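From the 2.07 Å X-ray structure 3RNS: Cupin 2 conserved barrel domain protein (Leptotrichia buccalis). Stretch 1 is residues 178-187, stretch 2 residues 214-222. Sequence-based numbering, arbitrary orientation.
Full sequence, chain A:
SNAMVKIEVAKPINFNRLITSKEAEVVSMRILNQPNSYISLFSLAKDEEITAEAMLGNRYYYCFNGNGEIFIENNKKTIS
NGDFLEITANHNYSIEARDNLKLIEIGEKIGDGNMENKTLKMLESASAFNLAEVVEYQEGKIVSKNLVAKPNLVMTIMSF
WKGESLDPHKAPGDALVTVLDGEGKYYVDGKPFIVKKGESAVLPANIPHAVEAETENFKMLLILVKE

Stretch 1, residues 178-187: TVLDGEGKYY
Stretch 2 (214-222) ETENFKMLL

Strand 178-180 runs antiparallel to strand 218-222 (139° between directions); the chain then turns a corner at Asp181-Gly182, and strand 183-187 crosses the same partner at 69°. Thr178 pairs with Leu221 through two hydrogen bonds (Thr178 N to Leu221 O, 3.0 Å; Leu221 N to Thr178 O, 2.9 Å), and Val179 lies opposite Met220. A bulge follows: Leu180 N reaches Lys219 O (2.8 Å) and Lys219 N reaches Asp181 O (3.0 Å), so both bonds converge on Lys219. Leu180 (phi/psi -94/-20; chi1 m, chi2 t) thereby points toward the partner, its CD1 4.3 Å from Leu221 CB. Gly182 has phi/psi 69/-145, and a CB there would clash with Asn217 O. Phe218 (p, chi2 97°) offers a ring face to Gly184, whose CA sits 3.8 Å from the ring centroid; a CB on Gly184 would strike Phe218 CE1. Tyr186 (m, chi2 -100°) starts sideways, but its end approaches: OH lies 3.1 Å from SE of selenomethionine Met220 (p, t, m), which meets the ring edge. Lys185, extended through chi3 (t, t, t; chi4 -143°), carries NZ to Glu214 OE2 (3.0 Å), a salt bridge with Glu214 (t, t, 40°); NZ also donates to Tyr187 OH (2.9 Å). One water links Glu183 O to Thr215 N.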

# COMPACT_ATOMS: atom_id res chain seq x y z
N THR A 178 -1.90 0.87 -5.55
CA THR A 178 -0.59 0.37 -5.94
C THR A 178 -0.77 -0.86 -6.83
O THR A 178 -1.46 -1.81 -6.44
CB THR A 178 0.26 -0.05 -4.71
OG1 THR A 178 0.31 1.04 -3.75
CG2 THR A 178 1.72 -0.35 -5.12
N VAL A 179 -0.08 -0.86 -7.98
CA VAL A 179 -0.25 -1.93 -8.91
C VAL A 179 0.76 -2.99 -8.58
O VAL A 179 1.95 -2.71 -8.56
CB VAL A 179 -0.12 -1.46 -10.35
CG1 VAL A 179 -0.05 -2.67 -11.35
CG2 VAL A 179 -1.32 -0.52 -10.69
N LEU A 180 0.26 -4.21 -8.34
CA LEU A 180 1.09 -5.34 -7.91
C LEU A 180 1.58 -6.22 -9.05
O LEU A 180 2.52 -7.00 -8.86
CB LEU A 180 0.29 -6.21 -6.92
CG LEU A 180 -0.32 -5.46 -5.73
CD1 LEU A 180 -1.19 -6.41 -4.92
CD2 LEU A 180 0.83 -4.87 -4.86
N ASP A 181 0.93 -6.15 -10.20
CA ASP A 181 1.20 -7.02 -11.34
C ASP A 181 0.55 -6.39 -12.54
O ASP A 181 -0.53 -5.82 -12.45
CB ASP A 181 0.62 -8.43 -11.12
CG ASP A 181 0.99 -9.41 -12.27
OD1 ASP A 181 2.20 -9.51 -12.56
OD2 ASP A 181 0.10 -10.06 -12.88
N GLY A 182 1.23 -6.45 -13.68
CA GLY A 182 0.72 -5.85 -14.91
C GLY A 182 0.68 -4.33 -14.88
O GLY A 182 1.54 -3.69 -14.31
N GLU A 183 -0.33 -3.75 -15.52
CA GLU A 183 -0.48 -2.34 -15.50
C GLU A 183 -1.91 -2.01 -15.74
O GLU A 183 -2.63 -2.76 -16.43
CB GLU A 183 0.45 -1.62 -16.49
CG GLU A 183 0.16 -1.87 -17.90
CD GLU A 183 1.02 -1.00 -18.87
OE1 GLU A 183 0.38 -0.31 -19.72
OE2 GLU A 183 2.29 -1.04 -18.81
N GLY A 184 -2.34 -0.93 -15.11
CA GLY A 184 -3.73 -0.52 -15.15
C GLY A 184 -3.90 0.89 -15.64
O GLY A 184 -2.98 1.72 -15.52
N LYS A 185 -5.04 1.14 -16.25
CA LYS A 185 -5.34 2.46 -16.75
C LYS A 185 -6.36 3.11 -15.85
O LYS A 185 -7.51 2.64 -15.73
CB LYS A 185 -5.86 2.41 -18.16
CG LYS A 185 -6.19 3.79 -18.69
CD LYS A 185 -6.18 3.75 -20.20
CE LYS A 185 -6.63 5.05 -20.84
NZ LYS A 185 -7.45 4.75 -22.07
N TYR A 186 -5.95 4.16 -15.17
CA TYR A 186 -6.85 4.85 -14.24
C TYR A 186 -7.34 6.15 -14.81
O TYR A 186 -6.74 6.70 -15.73
CB TYR A 186 -6.16 5.11 -12.91
CG TYR A 186 -5.90 3.87 -12.13
CD1 TYR A 186 -6.73 3.50 -11.08
CD2 TYR A 186 -4.82 3.05 -12.43
CE1 TYR A 186 -6.48 2.35 -10.35
CE2 TYR A 186 -4.59 1.89 -11.74
CZ TYR A 186 -5.40 1.56 -10.69
OH TYR A 186 -5.15 0.40 -9.97
N TYR A 187 -8.50 6.60 -14.33
CA TYR A 187 -9.03 7.88 -14.71
C TYR A 187 -9.42 8.62 -13.44
O TYR A 187 -9.99 8.02 -12.50
CB TYR A 187 -10.27 7.76 -15.58
CG TYR A 187 -10.12 7.01 -16.89
CD1 TYR A 187 -10.01 7.68 -18.12
CD2 TYR A 187 -10.14 5.63 -16.91
CE1 TYR A 187 -9.90 6.96 -19.31
CE2 TYR A 187 -10.03 4.93 -18.07
CZ TYR A 187 -9.92 5.58 -19.27
OH TYR A 187 -9.80 4.77 -20.41
N GLU A 214 -6.76 -2.10 -19.58
CA GLU A 214 -6.83 -1.72 -20.98
C GLU A 214 -5.99 -2.62 -21.90
O GLU A 214 -6.49 -3.11 -22.86
CB GLU A 214 -6.36 -0.27 -21.13
CG GLU A 214 -6.44 0.27 -22.56
CD GLU A 214 -5.60 1.55 -22.77
OE1 GLU A 214 -4.45 1.66 -22.24
OE2 GLU A 214 -6.10 2.45 -23.48
N THR A 215 -4.73 -2.84 -21.59
CA THR A 215 -3.80 -3.56 -22.46
C THR A 215 -3.44 -4.95 -21.89
O THR A 215 -2.94 -5.79 -22.62
CB THR A 215 -2.47 -2.80 -22.59
OG1 THR A 215 -1.97 -2.55 -21.27
CG2 THR A 215 -2.66 -1.46 -23.32
N GLU A 216 -3.67 -5.20 -20.60
CA GLU A 216 -3.35 -6.52 -20.06
C GLU A 216 -3.98 -6.72 -18.69
O GLU A 216 -4.55 -5.81 -18.14
CB GLU A 216 -1.84 -6.68 -19.94
CG GLU A 216 -1.22 -5.68 -18.93
CD GLU A 216 0.36 -5.68 -18.98
OE1 GLU A 216 1.00 -6.56 -18.34
OE2 GLU A 216 0.93 -4.78 -19.65
N ASN A 217 -3.89 -7.93 -18.17
CA ASN A 217 -4.38 -8.21 -16.83
C ASN A 217 -3.60 -7.43 -15.79
O ASN A 217 -2.41 -7.20 -15.95
CB ASN A 217 -4.28 -9.69 -16.47
CG ASN A 217 -4.91 -10.66 -17.50
OD1 ASN A 217 -5.82 -10.35 -18.25
ND2 ASN A 217 -4.42 -11.89 -17.45
N PHE A 218 -4.24 -7.00 -14.71
CA PHE A 218 -3.49 -6.37 -13.64
C PHE A 218 -4.06 -6.67 -12.27
O PHE A 218 -5.22 -7.09 -12.13
CB PHE A 218 -3.28 -4.83 -13.90
CG PHE A 218 -4.42 -3.97 -13.47
CD1 PHE A 218 -4.39 -3.33 -12.26
CD2 PHE A 218 -5.54 -3.79 -14.28
CE1 PHE A 218 -5.45 -2.55 -11.84
CE2 PHE A 218 -6.59 -2.99 -13.89
CZ PHE A 218 -6.55 -2.37 -12.64
N LYS A 219 -3.24 -6.49 -11.25
CA LYS A 219 -3.69 -6.57 -9.86
C LYS A 219 -3.30 -5.27 -9.13
O LYS A 219 -2.26 -4.65 -9.42
CB LYS A 219 -3.04 -7.78 -9.14
CG LYS A 219 -3.45 -9.11 -9.65
CD LYS A 219 -2.68 -10.25 -9.00
CE LYS A 219 -3.01 -11.53 -9.63
NZ LYS A 219 -2.34 -12.64 -8.96
N MSE A 220 -4.13 -4.89 -8.18
CA MSE A 220 -3.87 -3.74 -7.36
C MSE A 220 -4.30 -3.93 -5.91
O MSE A 220 -5.21 -4.69 -5.59
CB MSE A 220 -4.64 -2.55 -7.93
CG MSE A 220 -6.15 -2.83 -8.11
SE MSE A 220 -7.25 -1.18 -8.38
CE MSE A 220 -7.16 -0.57 -6.60
N LEU A 221 -3.64 -3.20 -5.04
CA LEU A 221 -4.03 -2.98 -3.69
C LEU A 221 -4.61 -1.57 -3.57
O LEU A 221 -3.99 -0.57 -4.03
CB LEU A 221 -2.82 -3.10 -2.76
CG LEU A 221 -2.90 -2.62 -1.29
CD1 LEU A 221 -3.88 -3.49 -0.43
CD2 LEU A 221 -1.45 -2.54 -0.70
N LEU A 222 -5.74 -1.48 -2.91
CA LEU A 222 -6.43 -0.20 -2.66
C LEU A 222 -6.44 0.08 -1.17
O LEU A 222 -6.90 -0.77 -0.37
CB LEU A 222 -7.88 -0.26 -3.17
CG LEU A 222 -8.79 0.95 -2.80
CD1 LEU A 222 -8.37 2.17 -3.62
CD2 LEU A 222 -10.29 0.68 -2.98
O HOH W 1 -2.04 1.09 -2.38
O HOH W 2 -4.02 -1.94 -18.71